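Local coordinates for protein-glutaminase (Chryseobacterium proteolyticum, PDB 2ZK9) that deamidates proteins by hydrolysing the side-chain amide of glutamine residues, releasing ammonia, at residues V65-A71 and W117-N123. Residues are numbered along the deposited sequence.
Sequences VYGNLKA and WRNACVN
A corner at G67-N68 folds segment 65-71 around the C-terminal end of helix 114-120, so that V65 before the bend and L69-A71 after it all touch segment 117-123. At G67 (phi/psi 157°/-158°) a CB would clash with the preceding carbonyl O, so only glycine fits the corner. Ahead of the corner V65 (chi1 p) is the bump: its CG1 fits the hollow between W117 CH2 (3.7 Å) and C121 SG (4.0 Å), while its CG2 packs on R118 CD (4.0 Å). L69 (m,t) sets CD2 against V122 CG1 (3.9 Å) and C121 CB (4.4 Å). In this papain-like (clan CA) domain the corner carries the chain from the five-stranded mixed sheet into the small hairpin of strands 69-72 and 77-80. There K70 grips the chain leaving the helix in one isolated, parallel-type bridge to V122 (CA-CA 4.9 Å): K70 N donates to C121 O (2.8 Å), and N123 N to K70 O (2.9 Å). The lysine side chain leads away, its NZ bonding to S128 O and C126 O, and A71 CB rests against A120 O (3.7 Å).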
loop_
_atom_site.group_PDB
_atom_site.type_symbol
_atom_site.label_atom_id
_atom_site.label_comp_id
_atom_site.label_asym_id
_atom_site.label_seq_id
_atom_site.Cartn_x
_atom_site.Cartn_y
_atom_site.Cartn_z
ATOM N N VAL A 65 -8.291 -5.832 -1.163
ATOM C CA VAL A 65 -8.547 -7.261 -1.261
ATOM C C VAL A 65 -8.965 -7.739 0.117
ATOM O O VAL A 65 -8.438 -7.250 1.118
ATOM C CB VAL A 65 -7.291 -7.999 -1.824
ATOM C CG1 VAL A 65 -6.044 -7.812 -1.005
ATOM C CG2 VAL A 65 -7.586 -9.485 -1.984
ATOM N N TYR A 66 -9.896 -8.656 0.172
ATOM C CA TYR A 66 -10.522 -9.107 1.378
ATOM C C TYR A 66 -10.527 -10.640 1.451
ATOM O O TYR A 66 -10.649 -11.266 0.421
ATOM C CB TYR A 66 -11.992 -8.653 1.451
ATOM C CG TYR A 66 -12.201 -7.176 1.217
ATOM C CD1 TYR A 66 -12.236 -6.275 2.253
ATOM C CD2 TYR A 66 -12.355 -6.696 -0.069
ATOM C CE1 TYR A 66 -12.423 -4.902 2.022
ATOM C CE2 TYR A 66 -12.539 -5.357 -0.292
ATOM C CZ TYR A 66 -12.573 -4.459 0.747
ATOM O OH TYR A 66 -12.805 -3.122 0.450
ATOM N N GLY A 67 -10.390 -11.193 2.658
ATOM C CA GLY A 67 -10.472 -12.629 2.772
ATOM C C GLY A 67 -9.798 -13.150 3.985
ATOM O O GLY A 67 -9.563 -12.420 4.931
ATOM N N ASN A 68 -9.455 -14.428 3.916
ATOM C CA ASN A 68 -8.588 -15.081 4.890
ATOM C C ASN A 68 -7.165 -14.886 4.358
ATOM O O ASN A 68 -6.621 -15.754 3.681
ATOM C CB ASN A 68 -8.938 -16.555 4.995
ATOM C CG ASN A 68 -8.037 -17.300 5.945
ATOM O OD1 ASN A 68 -7.472 -16.713 6.860
ATOM N ND2 ASN A 68 -7.865 -18.572 5.719
ATOM N N LEU A 69 -6.600 -13.704 4.570
ATOM C CA LEU A 69 -5.348 -13.321 3.906
ATOM C C LEU A 69 -4.163 -13.672 4.793
ATOM O O LEU A 69 -4.208 -13.609 6.002
ATOM C CB LEU A 69 -5.348 -11.825 3.595
ATOM C CG LEU A 69 -6.544 -11.310 2.826
ATOM C CD1 LEU A 69 -6.338 -9.823 2.527
ATOM C CD2 LEU A 69 -6.801 -12.090 1.534
ATOM N N LYS A 70 -3.060 -14.023 4.118
ATOM C CA LYS A 70 -1.810 -14.422 4.735
ATOM C C LYS A 70 -0.669 -13.905 3.868
ATOM O O LYS A 70 -0.708 -14.088 2.658
ATOM C CB LYS A 70 -1.713 -15.965 4.785
ATOM C CG LYS A 70 -2.761 -16.707 5.517
ATOM C CD LYS A 70 -2.761 -16.503 6.967
ATOM C CE LYS A 70 -3.781 -17.389 7.744
ATOM N NZ LYS A 70 -3.484 -18.860 7.513
ATOM N N ALA A 71 0.365 -13.326 4.501
ATOM C CA ALA A 71 1.507 -12.819 3.764
ATOM C C ALA A 71 2.771 -13.089 4.552
ATOM O O ALA A 71 2.776 -13.105 5.781
ATOM C CB ALA A 71 1.354 -11.349 3.483
ATOM N N TRP A 117 -0.045 -9.509 -7.017
ATOM C CA TRP A 117 -0.212 -8.900 -5.709
ATOM C C TRP A 117 -1.236 -9.642 -4.847
ATOM O O TRP A 117 -0.978 -9.963 -3.691
ATOM C CB TRP A 117 -0.556 -7.438 -5.875
ATOM C CG TRP A 117 -0.772 -6.696 -4.594
ATOM C CD1 TRP A 117 0.159 -6.309 -3.674
ATOM C CD2 TRP A 117 -2.032 -6.240 -4.121
ATOM N NE1 TRP A 117 -0.449 -5.627 -2.658
ATOM C CE2 TRP A 117 -1.796 -5.564 -2.885
ATOM C CE3 TRP A 117 -3.344 -6.299 -4.587
ATOM C CZ2 TRP A 117 -2.812 -4.987 -2.160
ATOM C CZ3 TRP A 117 -4.354 -5.737 -3.865
ATOM C CH2 TRP A 117 -4.109 -5.076 -2.654
ATOM N N ARG A 118 -2.413 -9.861 -5.423
ATOM C CA ARG A 118 -3.433 -10.569 -4.633
ATOM C C ARG A 118 -2.955 -11.952 -4.239
ATOM O O ARG A 118 -3.226 -12.443 -3.147
ATOM C CB ARG A 118 -4.744 -10.649 -5.380
ATOM C CG ARG A 118 -5.429 -9.264 -5.512
ATOM C CD ARG A 118 -6.904 -9.390 -5.934
ATOM N NE ARG A 118 -7.099 -10.097 -7.187
ATOM C CZ ARG A 118 -7.003 -9.528 -8.368
ATOM N NH1 ARG A 118 -6.717 -8.251 -8.527
ATOM N NH2 ARG A 118 -7.203 -10.295 -9.468
ATOM N N ASN A 119 -2.219 -12.622 -5.158
ATOM C CA ASN A 119 -1.699 -13.956 -4.795
ATOM C C ASN A 119 -0.708 -13.882 -3.632
ATOM O O ASN A 119 -0.708 -14.828 -2.820
ATOM C CB ASN A 119 -1.102 -14.579 -6.058
ATOM C CG ASN A 119 -0.623 -15.988 -5.789
ATOM O OD1 ASN A 119 0.596 -16.191 -5.781
ATOM N ND2 ASN A 119 -1.502 -16.918 -5.555
ATOM N N ALA A 120 0.080 -12.814 -3.501
ATOM C CA ALA A 120 0.953 -12.655 -2.353
ATOM C C ALA A 120 0.212 -12.401 -1.075
ATOM O O ALA A 120 0.806 -12.518 0.010
ATOM C CB ALA A 120 1.957 -11.544 -2.608
ATOM N N CYS A 121 -1.074 -12.030 -1.158
ATOM C CA CYS A 121 -1.930 -11.873 0.013
ATOM C C CYS A 121 -2.599 -13.157 0.452
ATOM O O CYS A 121 -3.334 -13.149 1.436
ATOM C CB CYS A 121 -2.996 -10.811 -0.293
ATOM S SG CYS A 121 -2.354 -9.160 -0.593
ATOM N N VAL A 122 -2.356 -14.250 -0.276
ATOM C CA VAL A 122 -2.872 -15.564 0.080
ATOM C C VAL A 122 -1.709 -16.554 0.010
ATOM O O VAL A 122 -1.755 -17.583 -0.665
ATOM C CB VAL A 122 -4.088 -15.965 -0.756
ATOM C CG1 VAL A 122 -5.302 -15.156 -0.253
ATOM C CG2 VAL A 122 -3.871 -15.810 -2.253
ATOM N N ASN A 123 -0.647 -16.255 0.752
ATOM C CA ASN A 123 0.605 -16.989 0.718
ATOM C C ASN A 123 0.486 -18.220 1.618
ATOM O O ASN A 123 0.500 -18.086 2.843
ATOM C CB ASN A 123 1.733 -16.050 1.143
ATOM C CG ASN A 123 3.083 -16.681 0.979
ATOM O OD1 ASN A 123 3.251 -17.884 1.041
ATOM N ND2 ASN A 123 4.064 -15.805 0.783
#